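Local structure of 3-oxo-glucose-6-phosphate:glutamate aminotransferase (Bacillus subtilis subsp. subtilis, 4K2M) at residues Glu15-Leu20 / Leu344-Val349; Asp56-Gln61 / Leu320-Arg325; Val74-Thr79 / Leu423-Arg428. The protein catalyses the reversible pyridoxal phosphate-dependent transamination of 3-dehydro-glucose 6-phosphate with glutamate, giving kanosamine 6-phosphate for antibiotic biosynthesis. All blocks are in the same frame, centred on the assembly; numbering follows the deposited sequence.

Overall arrangement
Contacts 1 and 2 both seat the added N-terminal domain on the aminotransferase body, and both involve helix 312-329: in contact 2 directly, in contact 1 through Met17 and Leu20 resting on Leu320 and Phe321. Contact 1 is partly buried and purely van der Waals across its segments. Contact 2 is buried, with an aromatic core and a polar margin. Contact 3, partly buried, is electrostatic: one arginine-glutamate pair joins the loop before helix 80-93 to helix 423-441. That last helix also meets contact 2, because Asp427 bonds Arg325 and Tyr60 and Leu423 packs on Tyr60. Contacts 1 and 3 do not touch, their centres lying about 21 Å apart.

Contact 1. Residues Glu15-Leu20 / Leu344-Val349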
loop_
_atom_site.group_PDB
_atom_site.type_symbol
_atom_site.label_atom_id
_atom_site.label_comp_id
_atom_site.label_asym_id
_atom_site.label_seq_id
_atom_site.Cartn_x
_atom_site.Cartn_y
_atom_site.Cartn_z
ATOM N N GLU A 15 -27.571 -11.128 -13.667
ATOM C CA GLU A 15 -27.420 -11.830 -14.925
ATOM C C GLU A 15 -26.873 -13.244 -14.713
ATOM O O GLU A 15 -27.219 -14.159 -15.451
ATOM C CB GLU A 15 -26.539 -11.024 -15.882
ATOM C CG GLU A 15 -27.106 -9.633 -16.219
ATOM C CD GLU A 15 -26.663 -8.531 -15.245
ATOM O OE1 GLU A 15 -25.999 -7.566 -15.697
ATOM O OE2 GLU A 15 -26.981 -8.610 -14.033
ATOM N N ASN A 16 -26.031 -13.437 -13.700
ATOM C CA ASN A 16 -25.488 -14.767 -13.447
ATOM C C ASN A 16 -26.565 -15.755 -13.031
ATOM O O ASN A 16 -26.429 -16.953 -13.276
ATOM C CB ASN A 16 -24.376 -14.727 -12.386
ATOM C CG ASN A 16 -23.044 -14.288 -12.943
ATOM O OD1 ASN A 16 -22.845 -14.218 -14.169
ATOM N ND2 ASN A 16 -22.094 -14.033 -12.047
ATOM N N MET A 17 -27.622 -15.265 -12.391
ATOM C CA MET A 17 -28.717 -16.149 -11.975
ATOM C C MET A 17 -29.421 -16.720 -13.184
ATOM O O MET A 17 -29.830 -17.877 -13.186
ATOM C CB MET A 17 -29.767 -15.409 -11.155
ATOM C CG MET A 17 -29.624 -15.577 -9.680
ATOM S SD MET A 17 -29.689 -17.291 -9.113
ATOM C CE MET A 17 -29.317 -16.798 -7.436
ATOM N N SER A 18 -29.606 -15.886 -14.197
ATOM C CA SER A 18 -30.213 -16.355 -15.433
ATOM C C SER A 18 -29.282 -17.335 -16.133
ATOM O O SER A 18 -29.715 -18.390 -16.621
ATOM C CB SER A 18 -30.548 -15.179 -16.352
ATOM O OG SER A 18 -31.210 -15.653 -17.510
ATOM N N LEU A 19 -27.992 -17.000 -16.164
ATOM C CA LEU A 19 -26.992 -17.849 -16.819
ATOM C C LEU A 19 -26.941 -19.230 -16.170
ATOM O O LEU A 19 -26.750 -20.247 -16.848
ATOM C CB LEU A 19 -25.607 -17.180 -16.761
ATOM C CG LEU A 19 -24.466 -17.864 -17.520
ATOM C CD1 LEU A 19 -24.799 -18.051 -19.011
ATOM C CD2 LEU A 19 -23.157 -17.060 -17.357
ATOM N N LEU A 20 -27.126 -19.266 -14.852
ATOM C CA LEU A 20 -27.121 -20.520 -14.097
ATOM C C LEU A 20 -28.222 -21.449 -14.596
ATOM O O LEU A 20 -27.980 -22.637 -14.851
ATOM C CB LEU A 20 -27.319 -20.228 -12.601
ATOM C CG LEU A 20 -27.337 -21.455 -11.683
ATOM C CD1 LEU A 20 -26.014 -22.190 -11.740
ATOM C CD2 LEU A 20 -27.674 -21.077 -10.237
ATOM N N LEU A 344 -31.250 -18.005 -2.050
ATOM C CA LEU A 344 -30.602 -17.947 -3.348
ATOM C C LEU A 344 -31.118 -16.697 -4.048
ATOM O O LEU A 344 -32.105 -16.744 -4.791
ATOM C CB LEU A 344 -30.936 -19.201 -4.167
ATOM C CG LEU A 344 -30.214 -19.338 -5.506
ATOM C CD1 LEU A 344 -28.722 -19.656 -5.362
ATOM C CD2 LEU A 344 -30.904 -20.352 -6.439
ATOM N N SER A 345 -30.482 -15.562 -3.785
ATOM C CA SER A 345 -30.987 -14.305 -4.317
ATOM C C SER A 345 -30.060 -13.724 -5.382
ATOM O O SER A 345 -28.871 -14.058 -5.452
ATOM C CB SER A 345 -31.164 -13.300 -3.195
ATOM O OG SER A 345 -29.894 -12.870 -2.745
ATOM N N GLU A 346 -30.615 -12.830 -6.194
ATOM C CA GLU A 346 -29.870 -12.238 -7.295
ATOM C C GLU A 346 -28.916 -11.156 -6.825
ATOM O O GLU A 346 -28.086 -10.690 -7.601
ATOM C CB GLU A 346 -30.845 -11.636 -8.307
ATOM C CG GLU A 346 -31.726 -12.681 -8.959
ATOM C CD GLU A 346 -32.805 -12.072 -9.834
ATOM O OE1 GLU A 346 -33.120 -12.673 -10.885
ATOM O OE2 GLU A 346 -33.332 -10.999 -9.465
ATOM N N ASP A 347 -29.045 -10.751 -5.565
ATOM C CA ASP A 347 -28.251 -9.641 -5.042
ATOM C C ASP A 347 -27.168 -10.134 -4.087
ATOM O O ASP A 347 -26.997 -9.591 -2.998
ATOM C CB ASP A 347 -29.146 -8.594 -4.353
ATOM C CG ASP A 347 -29.918 -9.161 -3.171
ATOM O OD1 ASP A 347 -29.999 -10.404 -3.052
ATOM O OD2 ASP A 347 -30.450 -8.360 -2.359
ATOM N N HIS A 348 -26.431 -11.156 -4.509
ATOM C CA HIS A 348 -25.384 -11.754 -3.677
ATOM C C HIS A 348 -24.283 -12.226 -4.627
ATOM O O HIS A 348 -24.580 -12.766 -5.696
ATOM C CB HIS A 348 -25.965 -12.977 -2.937
ATOM C CG HIS A 348 -25.298 -13.297 -1.628
ATOM N ND1 HIS A 348 -23.930 -13.373 -1.475
ATOM C CD2 HIS A 348 -25.834 -13.595 -0.417
ATOM C CE1 HIS A 348 -23.650 -13.683 -0.217
ATOM N NE2 HIS A 348 -24.784 -13.827 0.441
ATOM N N VAL A 349 -23.017 -12.019 -4.258
ATOM C CA VAL A 349 -21.921 -12.545 -5.068
ATOM C C VAL A 349 -21.119 -13.632 -4.351
ATOM O O VAL A 349 -20.114 -14.105 -4.864
ATOM C CB VAL A 349 -20.983 -11.450 -5.625
ATOM C CG1 VAL A 349 -21.723 -10.559 -6.606
ATOM C CG2 VAL A 349 -20.362 -10.603 -4.478
#
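Met17 reaches from helix 13-24 onto the loop 344-349, and its side chain makes nearly the whole contact. Apolar packing dominates. The bend of Met17 at chi2 (-58°) turns the sulfur from the Glu346 side toward Leu344, where the terminal methyl ends against the branch point. Met17 CE lies 3.3 Å from Leu344 CG, tighter than ordinary van der Waals contact, and 3.6 Å from Leu344 CD1; the sulfur stands farther off, with Met17 SD 4.2 Å from Leu344 CG. Leu344 meets the methyl with its branch point because CG is anti to the backbone N (chi1 -174°), which swings the end of the side chain nearer the helix. Closer to the helix backbone the partner changes: Met17 CG touches Glu346 CG at 3.7 Å, a contact between methylenes, while the Glu346 chain extends beyond CG and takes its carboxylate away from the hydrophobic patch.

Polar groups contribute by proximity alone between the segments. Met17 CE sits 3.4 Å from Ser345 O, a van der Waals contact of methyl and carbonyl. Polar bonds beside the apolar contact hold the same elements: Ser13 OG, earlier in the same helix, bonds Glu346 O, and Asp347 forms a salt bridge with Lys203, joining the far part of the loop to the rest of the aminotransferase part. Glu15 OE2 bonds Thr232 OG1 of the aminotransferase part, while OE1 bonds Ser10 OG within the N-terminal domain.

The same methyl also packs on Leu320 of helix 312-329, so it touches both that helix and the loop. This is plain interdomain packing, a helix of the additional N-terminal domain of NtdA laid against the loop that leads to strand 353-356 in the aspartate aminotransferase fold.

Contact 2. Residues Asp56-Gln61 / Leu320-Arg325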
loop_
_atom_site.group_PDB
_atom_site.type_symbol
_atom_site.label_atom_id
_atom_site.label_comp_id
_atom_site.label_asym_id
_atom_site.label_seq_id
_atom_site.Cartn_x
_atom_site.Cartn_y
_atom_site.Cartn_z
ATOM N N ASP A 56 -17.127 -29.569 -16.751
ATOM C CA ASP A 56 -16.312 -28.637 -17.533
ATOM C C ASP A 56 -15.758 -27.486 -16.705
ATOM O O ASP A 56 -14.634 -27.028 -16.952
ATOM C CB ASP A 56 -17.081 -28.115 -18.755
ATOM C CG ASP A 56 -17.386 -29.215 -19.758
ATOM O OD1 ASP A 56 -16.464 -29.996 -20.071
ATOM O OD2 ASP A 56 -18.542 -29.295 -20.222
ATOM N N LEU A 57 -16.524 -27.026 -15.716
ATOM C CA LEU A 57 -16.038 -25.934 -14.871
ATOM C C LEU A 57 -15.349 -26.421 -13.604
ATOM O O LEU A 57 -14.438 -25.767 -13.111
ATOM C CB LEU A 57 -17.165 -24.964 -14.501
ATOM C CG LEU A 57 -17.882 -24.315 -15.681
ATOM C CD1 LEU A 57 -18.780 -23.179 -15.200
ATOM C CD2 LEU A 57 -16.871 -23.821 -16.718
ATOM N N PHE A 58 -15.782 -27.565 -13.076
ATOM C CA PHE A 58 -15.282 -28.028 -11.780
ATOM C C PHE A 58 -14.437 -29.292 -11.834
ATOM O O PHE A 58 -13.829 -29.670 -10.834
ATOM C CB PHE A 58 -16.443 -28.235 -10.803
ATOM C CG PHE A 58 -17.041 -26.950 -10.305
ATOM C CD1 PHE A 58 -16.536 -26.345 -9.155
ATOM C CD2 PHE A 58 -18.106 -26.349 -10.976
ATOM C CE1 PHE A 58 -17.077 -25.157 -8.691
ATOM C CE2 PHE A 58 -18.656 -25.151 -10.515
ATOM C CZ PHE A 58 -18.142 -24.562 -9.370
ATOM N N ASN A 59 -14.401 -29.932 -12.994
ATOM C CA ASN A 59 -13.715 -31.224 -13.144
ATOM C C ASN A 59 -14.107 -32.190 -12.012
ATOM O O ASN A 59 -13.243 -32.805 -11.377
ATOM C CB ASN A 59 -12.193 -31.041 -13.183
ATOM C CG ASN A 59 -11.462 -32.305 -13.621
ATOM O OD1 ASN A 59 -11.994 -33.098 -14.391
ATOM N ND2 ASN A 59 -10.239 -32.490 -13.132
ATOM N N TYR A 60 -15.414 -32.311 -11.778
ATOM C CA TYR A 60 -15.968 -33.104 -10.672
ATOM C C TYR A 60 -15.383 -34.520 -10.692
ATOM O O TYR A 60 -15.463 -35.219 -11.708
ATOM C CB TYR A 60 -17.493 -33.195 -10.831
ATOM C CG TYR A 60 -18.272 -33.744 -9.639
ATOM C CD1 TYR A 60 -17.687 -33.873 -8.381
ATOM C CD2 TYR A 60 -19.588 -34.139 -9.787
ATOM C CE1 TYR A 60 -18.410 -34.376 -7.300
ATOM C CE2 TYR A 60 -20.326 -34.641 -8.719
ATOM C CZ TYR A 60 -19.737 -34.749 -7.476
ATOM O OH TYR A 60 -20.486 -35.240 -6.415
ATOM N N GLN A 61 -14.770 -34.925 -9.585
ATOM C CA GLN A 61 -14.275 -36.296 -9.446
ATOM C C GLN A 61 -14.894 -36.837 -8.172
ATOM O O GLN A 61 -14.288 -36.757 -7.113
ATOM C CB GLN A 61 -12.760 -36.322 -9.268
ATOM C CG GLN A 61 -11.909 -35.727 -10.368
ATOM C CD GLN A 61 -10.427 -35.856 -10.039
ATOM O OE1 GLN A 61 -9.901 -36.975 -9.935
ATOM N NE2 GLN A 61 -9.755 -34.716 -9.826
ATOM N N LEU A 320 -21.438 -18.774 -7.479
ATOM C CA LEU A 320 -22.890 -18.897 -7.453
ATOM C C LEU A 320 -23.299 -20.375 -7.549
ATOM O O LEU A 320 -24.216 -20.826 -6.845
ATOM C CB LEU A 320 -23.518 -18.101 -8.603
ATOM C CG LEU A 320 -24.984 -18.420 -8.910
ATOM C CD1 LEU A 320 -25.892 -18.011 -7.759
ATOM C CD2 LEU A 320 -25.429 -17.766 -10.226
ATOM N N PHE A 321 -22.630 -21.120 -8.427
ATOM C CA PHE A 321 -22.956 -22.535 -8.595
ATOM C C PHE A 321 -22.748 -23.261 -7.281
ATOM O O PHE A 321 -23.588 -24.063 -6.858
ATOM C CB PHE A 321 -22.107 -23.195 -9.687
ATOM C CG PHE A 321 -22.476 -24.634 -9.939
ATOM C CD1 PHE A 321 -23.558 -24.948 -10.757
ATOM C CD2 PHE A 321 -21.765 -25.667 -9.343
ATOM C CE1 PHE A 321 -23.919 -26.270 -10.995
ATOM C CE2 PHE A 321 -22.117 -26.996 -9.574
ATOM C CZ PHE A 321 -23.205 -27.292 -10.399
ATOM N N LEU A 322 -21.626 -22.978 -6.628
ATOM C CA LEU A 322 -21.344 -23.571 -5.327
ATOM C C LEU A 322 -22.407 -23.211 -4.293
ATOM O O LEU A 322 -22.849 -24.074 -3.534
ATOM C CB LEU A 322 -19.969 -23.130 -4.820
ATOM C CG LEU A 322 -18.814 -23.786 -5.576
ATOM C CD1 LEU A 322 -17.510 -23.081 -5.201
ATOM C CD2 LEU A 322 -18.709 -25.303 -5.288
ATOM N N ALA A 323 -22.816 -21.946 -4.254
ATOM C CA ALA A 323 -23.803 -21.507 -3.276
ATOM C C ALA A 323 -25.133 -22.202 -3.536
ATOM O O ALA A 323 -25.789 -22.682 -2.612
ATOM C CB ALA A 323 -23.972 -19.982 -3.307
ATOM N N ASP A 324 -25.514 -22.264 -4.806
ATOM C CA ASP A 324 -26.759 -22.928 -5.204
ATOM C C ASP A 324 -26.732 -24.393 -4.779
ATOM O O ASP A 324 -27.745 -24.936 -4.327
ATOM C CB ASP A 324 -26.933 -22.809 -6.722
ATOM C CG ASP A 324 -28.194 -23.498 -7.234
ATOM O OD1 ASP A 324 -29.306 -23.180 -6.760
ATOM O OD2 ASP A 324 -28.062 -24.341 -8.131
ATOM N N ARG A 325 -25.572 -25.024 -4.905
ATOM C CA ARG A 325 -25.435 -26.455 -4.602
ATOM C C ARG A 325 -25.553 -26.696 -3.093
ATOM O O ARG A 325 -26.220 -27.641 -2.670
ATOM C CB ARG A 325 -24.110 -26.979 -5.152
ATOM C CG ARG A 325 -23.998 -28.511 -5.221
ATOM C CD ARG A 325 -22.866 -28.903 -6.170
ATOM N NE ARG A 325 -22.757 -30.355 -6.384
ATOM C CZ ARG A 325 -21.991 -31.177 -5.667
ATOM N NH1 ARG A 325 -21.276 -30.713 -4.660
ATOM N NH2 ARG A 325 -21.938 -32.477 -5.959
#
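Phe58 inserts its ring beside Phe321 and Leu322 on helix 312-329, an interdomain packing site where the extra N-terminal domain of NtdA meets the aspartate aminotransferase fold. The two phenyl rings meet obliquely, centroids 5.3 Å apart and planes at 35°, so they neither stack nor form a T. Phe58 CE2 approaches Phe321 CD2 to 3.4 Å, while Phe58 CE1 lies 3.8 Å from Leu322 CD2, and Phe58 CZ, between the two, is within 3.9 Å of Leu322 CG. The far end of the ring thus meets two successive residues of the helix. Leu322 CG stands anti to its carbonyl carbon (chi1 -72°), bringing the branched end to the phenyl. Leu423 of helix 423-441 adds a third apolar surface to Phe58, and Lys318 makes a cation-pi contact with its ring.

Tyr60 follows after Asn59, whose positive phi turns the chain away from the helix, and supplies the polar margin. Arg325 comes out from helix 312-329 as a chain extended from CG to NE, then turns at chi4 so that its guanidinium plane stands 78° from the tyrosine ring. The stronger partners are elsewhere: Asp427 takes up both Tyr60 OH and Arg325 NH2, and Gln426 bonds Arg325 NH1. Between the tyrosine and the arginine themselves there is a weak hydrogen bond, Arg325 NH2 to Tyr60 OH at 3.2 Å, met at the guanidinium edge.

Contact 3. Residues Val74-Thr79 / Leu423-Arg428; sequences VDRLIT and LEEQDR
An end-on bidentate salt bridge between Arg76 and Glu425 joins the loop ahead of helix 80-93 to the first turn of helix 423-441. The backbones stay far apart, Arg76 CA and Glu425 CA being 13.3 Å from each other, and the two long side chains advance from opposite directions to meet. Arg76 NH2 donates to Glu425 OE1 at 2.7 Å, and Arg76 NH1 donates to Glu425 OE2 at 2.9 Å. Both bonds are nearly straight, the first at 172°, and each uses the syn side of its oxygen. Guanidinium and carboxylate are almost coplanar (22° between planes), with the acid at the edge of the guanidinium. Arg76 arrives there through a bend at chi3 (60°), whereas the Glu425 chain runs extended beyond CG.

In the aspartate aminotransferase fold of NtdA this pair ties the segment leading into helix 80-93 to the chain's C-terminal helix. The same loop borders the dimer interface, where Val74 packs on Thr96 of the second subunit. The Arg76 side chain lies about 10 Å from that of Tyr248, assigned to the substrate-binding site.

Further bonds would help to set the rotation of both ends: Glu425 OE1 also bonds Thr422 OG1, just before the helix, while Arg76 NH2 gives another hydrogen bond to Ser420 O.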
loop_
_atom_site.group_PDB
_atom_site.type_symbol
_atom_site.label_atom_id
_atom_site.label_comp_id
_atom_site.label_asym_id
_atom_site.label_seq_id
_atom_site.Cartn_x
_atom_site.Cartn_y
_atom_site.Cartn_z
ATOM N N VAL A 74 -4.872 -20.552 0.416
ATOM C CA VAL A 74 -4.602 -19.390 -0.423
ATOM C C VAL A 74 -3.867 -19.732 -1.697
ATOM O O VAL A 74 -3.915 -18.963 -2.658
ATOM C CB VAL A 74 -3.843 -18.259 0.330
ATOM C CG1 VAL A 74 -4.672 -17.775 1.493
ATOM C CG2 VAL A 74 -2.447 -18.730 0.776
ATOM N N ASP A 75 -3.185 -20.879 -1.716
ATOM C CA ASP A 75 -2.466 -21.281 -2.913
ATOM C C ASP A 75 -3.445 -21.621 -4.028
ATOM O O ASP A 75 -3.120 -21.513 -5.211
ATOM C CB ASP A 75 -1.526 -22.467 -2.627
ATOM C CG ASP A 75 -2.265 -23.684 -2.109
ATOM O OD1 ASP A 75 -2.872 -23.595 -1.024
ATOM O OD2 ASP A 75 -2.239 -24.731 -2.789
ATOM N N ARG A 76 -4.659 -22.003 -3.655
ATOM C CA ARG A 76 -5.653 -22.367 -4.647
ATOM C C ARG A 76 -6.518 -21.198 -5.100
ATOM O O ARG A 76 -7.352 -21.347 -5.993
ATOM C CB ARG A 76 -6.498 -23.541 -4.135
ATOM C CG ARG A 76 -5.687 -24.832 -4.054
ATOM C CD ARG A 76 -6.469 -25.944 -3.371
ATOM N NE ARG A 76 -7.719 -26.271 -4.059
ATOM C CZ ARG A 76 -8.669 -27.028 -3.517
ATOM N NH1 ARG A 76 -8.495 -27.520 -2.289
ATOM N NH2 ARG A 76 -9.793 -27.267 -4.186
ATOM N N LEU A 77 -6.307 -20.027 -4.510
ATOM C CA LEU A 77 -7.043 -18.846 -4.943
ATOM C C LEU A 77 -6.433 -18.239 -6.204
ATOM O O LEU A 77 -6.996 -17.317 -6.794
ATOM C CB LEU A 77 -7.108 -17.797 -3.831
ATOM C CG LEU A 77 -7.986 -18.176 -2.647
ATOM C CD1 LEU A 77 -7.962 -17.079 -1.585
ATOM C CD2 LEU A 77 -9.404 -18.422 -3.125
ATOM N N ILE A 78 -5.280 -18.746 -6.620
ATOM C CA ILE A 78 -4.684 -18.263 -7.853
ATOM C C ILE A 78 -4.356 -19.489 -8.698
ATOM O O ILE A 78 -3.717 -20.413 -8.213
ATOM C CB ILE A 78 -3.455 -17.352 -7.590
ATOM C CG1 ILE A 78 -2.938 -16.751 -8.902
ATOM C CG2 ILE A 78 -2.338 -18.097 -6.851
ATOM C CD1 ILE A 78 -1.684 -15.870 -8.729
ATOM N N THR A 79 -4.837 -19.519 -9.939
ATOM C CA THR A 79 -4.682 -20.715 -10.787
ATOM C C THR A 79 -3.372 -20.702 -11.542
ATOM O O THR A 79 -2.711 -19.659 -11.627
ATOM C CB THR A 79 -5.835 -20.835 -11.803
ATOM O OG1 THR A 79 -5.774 -19.736 -12.726
ATOM C CG2 THR A 79 -7.176 -20.814 -11.078
ATOM N N LEU A 423 -16.127 -29.875 -6.198
ATOM C CA LEU A 423 -17.437 -30.357 -5.776
ATOM C C LEU A 423 -17.305 -31.579 -4.880
ATOM O O LEU A 423 -18.125 -31.791 -3.991
ATOM C CB LEU A 423 -18.305 -30.678 -6.980
ATOM C CG LEU A 423 -18.528 -29.520 -7.934
ATOM C CD1 LEU A 423 -19.479 -29.959 -9.055
ATOM C CD2 LEU A 423 -19.090 -28.317 -7.205
ATOM N N GLU A 424 -16.266 -32.379 -5.091
ATOM C CA GLU A 424 -16.047 -33.523 -4.210
ATOM C C GLU A 424 -15.666 -33.105 -2.779
ATOM O O GLU A 424 -16.077 -33.744 -1.808
ATOM C CB GLU A 424 -15.035 -34.515 -4.808
ATOM C CG GLU A 424 -13.628 -33.967 -5.041
ATOM C CD GLU A 424 -13.415 -33.459 -6.471
ATOM O OE1 GLU A 424 -14.412 -33.144 -7.158
ATOM O OE2 GLU A 424 -12.243 -33.370 -6.900
ATOM N N GLU A 425 -14.910 -32.020 -2.631
ATOM C CA GLU A 425 -14.719 -31.451 -1.296
ATOM C C GLU A 425 -16.041 -30.943 -0.734
ATOM O O GLU A 425 -16.338 -31.122 0.451
ATOM C CB GLU A 425 -13.735 -30.294 -1.341
ATOM C CG GLU A 425 -12.286 -30.676 -1.512
ATOM C CD GLU A 425 -11.438 -29.460 -1.845
ATOM O OE1 GLU A 425 -11.562 -28.923 -2.971
ATOM O OE2 GLU A 425 -10.655 -29.030 -0.976
ATOM N N GLN A 426 -16.825 -30.267 -1.575
ATOM C CA GLN A 426 -18.108 -29.758 -1.117
ATOM C C GLN A 426 -19.017 -30.908 -0.660
ATOM O O GLN A 426 -19.712 -30.774 0.354
ATOM C CB GLN A 426 -18.799 -28.911 -2.187
ATOM C CG GLN A 426 -20.035 -28.209 -1.660
ATOM C CD GLN A 426 -20.755 -27.428 -2.732
ATOM O OE1 GLN A 426 -20.956 -27.920 -3.837
ATOM N NE2 GLN A 426 -21.138 -26.197 -2.414
ATOM N N ASP A 427 -18.991 -32.030 -1.384
ATOM C CA ASP A 427 -19.722 -33.233 -0.958
ATOM C C ASP A 427 -19.369 -33.611 0.475
ATOM O O ASP A 427 -20.252 -33.926 1.281
ATOM C CB ASP A 427 -19.411 -34.440 -1.869
ATOM C CG ASP A 427 -19.959 -34.285 -3.278
ATOM O OD1 ASP A 427 -20.854 -33.434 -3.489
ATOM O OD2 ASP A 427 -19.497 -35.042 -4.168
ATOM N N ARG A 428 -18.081 -33.593 0.799
ATOM C CA ARG A 428 -17.657 -33.988 2.131
ATOM C C ARG A 428 -18.105 -32.997 3.199
ATOM O O ARG A 428 -18.515 -33.394 4.299
ATOM C CB ARG A 428 -16.138 -34.192 2.198
ATOM C CG ARG A 428 -15.695 -34.765 3.553
ATOM C CD ARG A 428 -14.284 -35.316 3.534
ATOM N NE ARG A 428 -13.920 -35.937 4.810
ATOM C CZ ARG A 428 -14.139 -37.215 5.113
ATOM N NH1 ARG A 428 -14.725 -38.019 4.236
ATOM N NH2 ARG A 428 -13.768 -37.691 6.295
#